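Local coordinates for glutaredoxin (Methanosarcina acetivorans, PDB 5CAX), which reduces protein disulfides with coenzyme M as the thiol, acting as a glutaredoxin-like enzyme in a methanogenic archaeon, at residues A[29-32]-A[33-37]; A[65-68]-A[69-73]. One frame throughout, in Å; residues are numbered along the deposited sequence.

In the fold
Both interactions are local, each made within one continuous run of chain at an end of a helix. Interaction 1 (29-37) comes first and covers the opening turns of helix 31-43, the helix of the beta-alpha-beta unit that strands 22-26 and 48-51 complete. Interaction 2 (65-73) lies in the last turns of helix 57-70 and in the loop leading towards strand 78-81. Their centres are about 18 Å apart and their nearest atoms about 10 Å apart, without touching. The loop after interaction 2 nevertheless returns to the metal site of interaction 1, where Phe76 binds the same cadmium ion as Cys30, so the chain that leaves interaction 2 completes the site begun by interaction 1.

Interaction 1 of 2, residues A[29-32]-A[33-37]; sequences TCVW and CKKTK. With CD (cadmium ion), chain G.
Cys30 carries its sulfur opposite the backbone N (chi1 -179°), whereas Cys33 turns SG away from its own carbonyl carbon (chi1 -87°), and both sulfurs come to the same cadmium ion. Cys30 SG binds the metal at 2.7 Å; Cys33 SG, part of the same site, lies 2.9 Å from it, and the carbonyl oxygen of Phe76 is a further ligand. The two CB atoms of Cys30 and Cys33 approach to 4.1 Å, a closeness that follows from the turn of helix joining them. Cys30 is the N-cap residue, and its O accepts a bond from Lys34 N. The chain of Lys34 bends midway and curls back, leaving CE 3.2 Å from Cys30 O. On the solvent side, Trp32 CE3 meets Lys35 CG obliquely at 3.9 Å, an aliphatic stem beside an aromatic. Thr36 suits its buried place because its hydroxyl donates to Trp32 O at 2.6 Å. The same oxygen also takes the bond from Thr36 N at 3.0 Å, which arrives from above the carbonyl plane; two bonds thus grip it, while the threonine side chain packs on Met24, Pro77 and Phe90. Two cysteines separated by two residues, at the start of a helix, form the CXXC motif typical of the redox site in thioredoxins and glutaredoxins, here holding cadmium.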
ATOM      1  N   THR A  29      11.096  -3.706   6.509  1.00 62.11           N
ATOM      2  CA  THR A  29      12.452  -4.189   6.345  1.00 63.15           C
ATOM      3  C   THR A  29      12.808  -4.459   4.888  1.00 61.52           C
ATOM      4  O   THR A  29      13.811  -5.097   4.610  1.00 62.21           O
ATOM      5  CB  THR A  29      12.654  -5.492   7.129  1.00 64.60           C
ATOM      6  OG1 THR A  29      11.735  -6.482   6.638  1.00 62.58           O
ATOM      7  CG2 THR A  29      12.412  -5.266   8.627  1.00 66.13           C
ATOM      8  N   CYS A  30      11.959  -4.018   3.967  1.00 67.77           N
ATOM      9  CA  CYS A  30      12.205  -4.275   2.563  1.00 66.91           C
ATOM     10  C   CYS A  30      12.345  -2.997   1.724  1.00 69.78           C
ATOM     11  O   CYS A  30      11.522  -2.085   1.828  1.00 69.12           O
ATOM     12  CB  CYS A  30      11.101  -5.148   1.994  1.00 72.29           C
ATOM     13  SG  CYS A  30      11.396  -5.493   0.278  1.00 68.57           S
ATOM     14  N   VAL A  31      13.368  -2.974   0.869  1.00 60.18           N
ATOM     15  CA  VAL A  31      13.730  -1.816   0.077  1.00 60.66           C
ATOM     16  C   VAL A  31      12.647  -1.331  -0.891  1.00 59.21           C
ATOM     17  O   VAL A  31      12.373  -0.130  -0.958  1.00 59.17           O
ATOM     18  CB  VAL A  31      15.002  -2.132  -0.766  1.00 68.78           C
ATOM     19  CG1 VAL A  31      15.379  -0.972  -1.677  1.00 68.80           C
ATOM     20  CG2 VAL A  31      16.159  -2.516   0.127  1.00 71.26           C
ATOM     21  N   TRP A  32      12.022  -2.259  -1.623  1.00 61.15           N
ATOM     22  CA  TRP A  32      11.061  -1.902  -2.674  1.00 62.65           C
ATOM     23  C   TRP A  32       9.688  -1.544  -2.113  1.00 60.44           C
ATOM     24  O   TRP A  32       8.936  -0.771  -2.725  1.00 58.14           O
ATOM     25  CB  TRP A  32      10.961  -3.018  -3.722  1.00 61.17           C
ATOM     26  CG  TRP A  32      12.331  -3.426  -4.211  1.00 66.33           C
ATOM     27  CD1 TRP A  32      12.952  -4.621  -3.995  1.00 64.10           C
ATOM     28  CD2 TRP A  32      13.275  -2.612  -4.930  1.00 67.10           C
ATOM     29  NE1 TRP A  32      14.198  -4.615  -4.557  1.00 65.94           N
ATOM     30  CE2 TRP A  32      14.425  -3.394  -5.136  1.00 69.14           C
ATOM     31  CE3 TRP A  32      13.252  -1.303  -5.431  1.00 66.06           C
ATOM     32  CZ2 TRP A  32      15.548  -2.916  -5.815  1.00 68.34           C
ATOM     33  CZ3 TRP A  32      14.365  -0.828  -6.104  1.00 66.92           C
ATOM     34  CH2 TRP A  32      15.497  -1.632  -6.288  1.00 68.66           C
ATOM     35  N   CYS A  33       9.367  -2.112  -0.955  1.00 59.03           N
ATOM     36  CA  CYS A  33       8.198  -1.679  -0.191  1.00 58.06           C
ATOM     37  C   CYS A  33       8.335  -0.211   0.235  1.00 58.91           C
ATOM     38  O   CYS A  33       7.444   0.599  -0.004  1.00 57.77           O
ATOM     39  CB  CYS A  33       8.021  -2.557   1.044  1.00 58.41           C
ATOM     40  SG  CYS A  33       7.079  -4.065   0.808  1.00 57.85           S
ATOM     41  N   LYS A  34       9.497   0.139   0.773  1.00 56.75           N
ATOM     42  CA  LYS A  34       9.769   1.498   1.221  1.00 61.19           C
ATOM     43  C   LYS A  34       9.870   2.433   0.023  1.00 61.89           C
ATOM     44  O   LYS A  34       9.439   3.585   0.083  1.00 62.82           O
ATOM     45  CB  LYS A  34      11.048   1.537   2.059  1.00 60.57           C
ATOM     46  CG  LYS A  34      10.824   1.043   3.469  1.00 66.50           C
ATOM     47  CD  LYS A  34      12.073   1.061   4.299  1.00 69.70           C
ATOM     48  CE  LYS A  34      12.910  -0.142   3.976  1.00 70.06           C
ATOM     49  NZ  LYS A  34      14.181  -0.131   4.725  1.00 73.59           N
ATOM     50  N   LYS A  35      10.451   1.937  -1.065  1.00 63.70           N
ATOM     51  CA  LYS A  35      10.525   2.707  -2.309  1.00 64.82           C
ATOM     52  C   LYS A  35       9.132   3.009  -2.864  1.00 58.24           C
ATOM     53  O   LYS A  35       8.911   4.057  -3.463  1.00 58.67           O
ATOM     54  CB  LYS A  35      11.344   1.950  -3.372  1.00 65.92           C
ATOM     55  CG  LYS A  35      12.866   1.919  -3.227  1.00 62.55           C
ATOM     56  CD  LYS A  35      13.465   3.303  -3.106  1.00 68.28           C
ATOM     57  CE  LYS A  35      15.001   3.247  -2.903  1.00 71.29           C
ATOM     58  NZ  LYS A  35      15.605   4.571  -2.588  1.00 72.59           N
ATOM     59  N   THR A  36       8.196   2.087  -2.659  1.00 57.47           N
ATOM     60  CA  THR A  36       6.817   2.301  -3.100  1.00 56.27           C
ATOM     61  C   THR A  36       6.145   3.433  -2.315  1.00 56.01           C
ATOM     62  O   THR A  36       5.556   4.329  -2.925  1.00 55.95           O
ATOM     63  CB  THR A  36       5.956   1.014  -2.985  1.00 55.20           C
ATOM     64  OG1 THR A  36       6.586  -0.054  -3.695  1.00 60.58           O
ATOM     65  CG2 THR A  36       4.571   1.234  -3.565  1.00 54.49           C
ATOM     66  N   LYS A  37       6.221   3.400  -0.986  1.00 54.03           N
ATOM     67  CA  LYS A  37       5.604   4.469  -0.189  1.00 58.72           C
ATOM     68  C   LYS A  37       6.302   5.812  -0.387  1.00 56.18           C
ATOM     69  O   LYS A  37       5.654   6.866  -0.317  1.00 56.46           O
ATOM     70  CB  LYS A  37       5.521   4.098   1.302  1.00 60.84           C
ATOM     71  CG  LYS A  37       6.708   4.396   2.153  1.00 63.42           C
ATOM     72  CD  LYS A  37       6.515   5.622   3.030  1.00 60.40           C
ATOM     73  CE  LYS A  37       7.610   5.606   4.076  1.00 66.31           C
ATOM     74  NZ  LYS A  37       7.797   6.863   4.830  1.00 68.15           N
TER
HETATM   75 CD    CD G 203       8.804  -6.020  -0.350  1.00 69.74          CD

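Interaction 2 of 2, residues A[65-68]-A[69-73]; sequences KQVS and RFNPS
Gln66 and Arg69 cross at a slant in the closing turns of helix 57-70, part of the thioredoxin-like fold of glutaredoxins. Arg69 NH1 makes a weak bond of 3.4 Å to Gln66 OE1, which lies at the guanidinium edge, the amide and guanidinium planes being only 13° apart. The long Arg69 chain suits this exposed surface, its CG packing 3.5 Å from Lys65 O. Phe70 follows, its ring edge turned to the helix backbone, with CD2 3.5 Å from Gln66 O; the side chain also meets Ile80 and Ala86 of the sheet, and Phe70 N bonds to Val67 O from above the carbonyl plane. An alanine in place of Gln66 would leave Arg69 NH1 without this acceptor and is likely to set the guanidinium freer to turn. Asn71 N reaches the same Val67 O at 2.7 Å, in the carbonyl plane. With CG opposite the backbone N (chi1 -178°), the buried Asn71 amide sends ND2 to Thr78 OG1 and Ser75 OG. Pro72 suits the turn away from the helix, as its N has no hydrogen to offer Ser68 O. Finally Ser73 N bonds weakly to Asn71 OD1 at 3.3 Å, closing an Asx turn.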
ATOM      1  N   LYS A  65      -4.618 -11.257   5.540  1.00 71.79           N
ATOM      2  CA  LYS A  65      -5.849 -11.775   4.940  1.00 72.22           C
ATOM      3  C   LYS A  65      -6.463 -10.794   3.945  1.00 69.47           C
ATOM      4  O   LYS A  65      -7.066 -11.194   2.954  1.00 70.63           O
ATOM      5  CB  LYS A  65      -6.860 -12.112   6.038  1.00 74.73           C
ATOM      6  CG  LYS A  65      -7.664 -13.371   5.791  1.00 77.94           C
ATOM      7  CD  LYS A  65      -7.567 -14.314   6.981  1.00 81.84           C
ATOM      8  CE  LYS A  65      -7.974 -13.601   8.261  1.00 81.06           C
ATOM      9  NZ  LYS A  65      -8.154 -14.532   9.403  1.00 84.78           N
ATOM     10  N   GLN A  66      -6.334  -9.507   4.226  1.00 59.01           N
ATOM     11  CA  GLN A  66      -6.788  -8.494   3.296  1.00 62.88           C
ATOM     12  C   GLN A  66      -5.924  -8.496   2.036  1.00 59.32           C
ATOM     13  O   GLN A  66      -6.434  -8.443   0.918  1.00 60.95           O
ATOM     14  CB  GLN A  66      -6.782  -7.116   3.986  1.00 60.62           C
ATOM     15  CG  GLN A  66      -6.753  -5.860   3.089  1.00 56.41           C
ATOM     16  CD  GLN A  66      -8.096  -5.488   2.494  1.00 59.40           C
ATOM     17  OE1 GLN A  66      -9.034  -6.306   2.444  1.00 62.15           O
ATOM     18  NE2 GLN A  66      -8.213  -4.226   2.072  1.00 57.65           N
ATOM     19  N   VAL A  67      -4.613  -8.527   2.225  1.00 52.66           N
ATOM     20  CA  VAL A  67      -3.686  -8.542   1.097  1.00 56.49           C
ATOM     21  C   VAL A  67      -3.972  -9.709   0.145  1.00 59.54           C
ATOM     22  O   VAL A  67      -3.963  -9.533  -1.069  1.00 61.13           O
ATOM     23  CB  VAL A  67      -2.208  -8.586   1.581  1.00 51.44           C
ATOM     24  CG1 VAL A  67      -1.279  -8.999   0.465  1.00 53.73           C
ATOM     25  CG2 VAL A  67      -1.788  -7.221   2.125  1.00 48.52           C
ATOM     26  N   SER A  68      -4.262 -10.884   0.693  1.00 58.73           N
ATOM     27  CA  SER A  68      -4.480 -12.065  -0.132  1.00 62.01           C
ATOM     28  C   SER A  68      -5.766 -11.999  -0.968  1.00 64.86           C
ATOM     29  O   SER A  68      -5.867 -12.684  -1.984  1.00 68.40           O
ATOM     30  CB  SER A  68      -4.476 -13.336   0.723  1.00 65.39           C
ATOM     31  OG  SER A  68      -5.440 -13.300   1.741  1.00 65.76           O
ATOM     32  N   ARG A  69      -6.740 -11.191  -0.553  1.00 75.69           N
ATOM     33  CA  ARG A  69      -7.972 -11.006  -1.331  1.00 78.70           C
ATOM     34  C   ARG A  69      -7.662 -10.357  -2.687  1.00 78.23           C
ATOM     35  O   ARG A  69      -8.355 -10.599  -3.668  1.00 80.31           O
ATOM     36  CB  ARG A  69      -9.000 -10.144  -0.574  1.00 77.71           C
ATOM     37  CG  ARG A  69      -9.638 -10.829   0.630  1.00 79.84           C
ATOM     38  CD  ARG A  69     -10.578  -9.908   1.418  1.00 78.72           C
ATOM     39  NE  ARG A  69     -11.873  -9.708   0.781  1.00 82.03           N
ATOM     40  CZ  ARG A  69     -12.398  -8.529   0.457  1.00 83.14           C
ATOM     41  NH1 ARG A  69     -11.717  -7.401   0.662  1.00 80.05           N
ATOM     42  NH2 ARG A  69     -13.618  -8.477  -0.082  1.00 85.33           N
ATOM     43  N   PHE A  70      -6.600  -9.558  -2.739  1.00 70.92           N
ATOM     44  CA  PHE A  70      -6.200  -8.843  -3.953  1.00 69.66           C
ATOM     45  C   PHE A  70      -4.929  -9.445  -4.559  1.00 71.67           C
ATOM     46  O   PHE A  70      -4.633  -9.279  -5.749  1.00 72.42           O
ATOM     47  CB  PHE A  70      -6.005  -7.360  -3.618  1.00 65.72           C
ATOM     48  CG  PHE A  70      -7.269  -6.689  -3.158  1.00 62.78           C
ATOM     49  CD1 PHE A  70      -8.019  -5.927  -4.037  1.00 61.76           C
ATOM     50  CD2 PHE A  70      -7.735  -6.869  -1.865  1.00 61.92           C
ATOM     51  CE1 PHE A  70      -9.182  -5.339  -3.636  1.00 57.10           C
ATOM     52  CE2 PHE A  70      -8.910  -6.282  -1.458  1.00 60.85           C
ATOM     53  CZ  PHE A  70      -9.633  -5.512  -2.345  1.00 60.59           C
ATOM     54  N   ASN A  71      -4.188 -10.152  -3.714  1.00 68.75           N
ATOM     55  CA  ASN A  71      -2.923 -10.740  -4.094  1.00 67.82           C
ATOM     56  C   ASN A  71      -2.759 -12.121  -3.453  1.00 71.40           C
ATOM     57  O   ASN A  71      -2.253 -12.229  -2.343  1.00 71.79           O
ATOM     58  CB  ASN A  71      -1.789  -9.789  -3.693  1.00 62.28           C
ATOM     59  CG  ASN A  71      -0.429 -10.298  -4.091  1.00 62.77           C
ATOM     60  OD1 ASN A  71      -0.303 -11.205  -4.935  1.00 64.01           O
ATOM     61  ND2 ASN A  71       0.610  -9.714  -3.499  1.00 56.50           N
ATOM     62  N   PRO A  72      -3.221 -13.184  -4.130  1.00 84.40           N
ATOM     63  CA  PRO A  72      -3.087 -14.530  -3.548  1.00 86.86           C
ATOM     64  C   PRO A  72      -1.632 -14.935  -3.245  1.00 86.96           C
ATOM     65  O   PRO A  72      -1.402 -15.810  -2.408  1.00 89.73           O
ATOM     66  CB  PRO A  72      -3.708 -15.448  -4.618  1.00 90.30           C
ATOM     67  CG  PRO A  72      -3.820 -14.618  -5.855  1.00 89.85           C
ATOM     68  CD  PRO A  72      -3.983 -13.205  -5.388  1.00 86.29           C
ATOM     69  N   SER A  73      -0.668 -14.307  -3.913  1.00 81.71           N
ATOM     70  CA  SER A  73       0.743 -14.554  -3.635  1.00 79.83           C
ATOM     71  C   SER A  73       1.100 -14.032  -2.270  1.00 77.79           C
ATOM     72  O   SER A  73       2.061 -14.478  -1.652  1.00 79.27           O
ATOM     73  CB  SER A  73       1.615 -13.866  -4.667  1.00 76.95           C
ATOM     74  OG  SER A  73       1.252 -14.317  -5.950  1.00 81.22           O
TER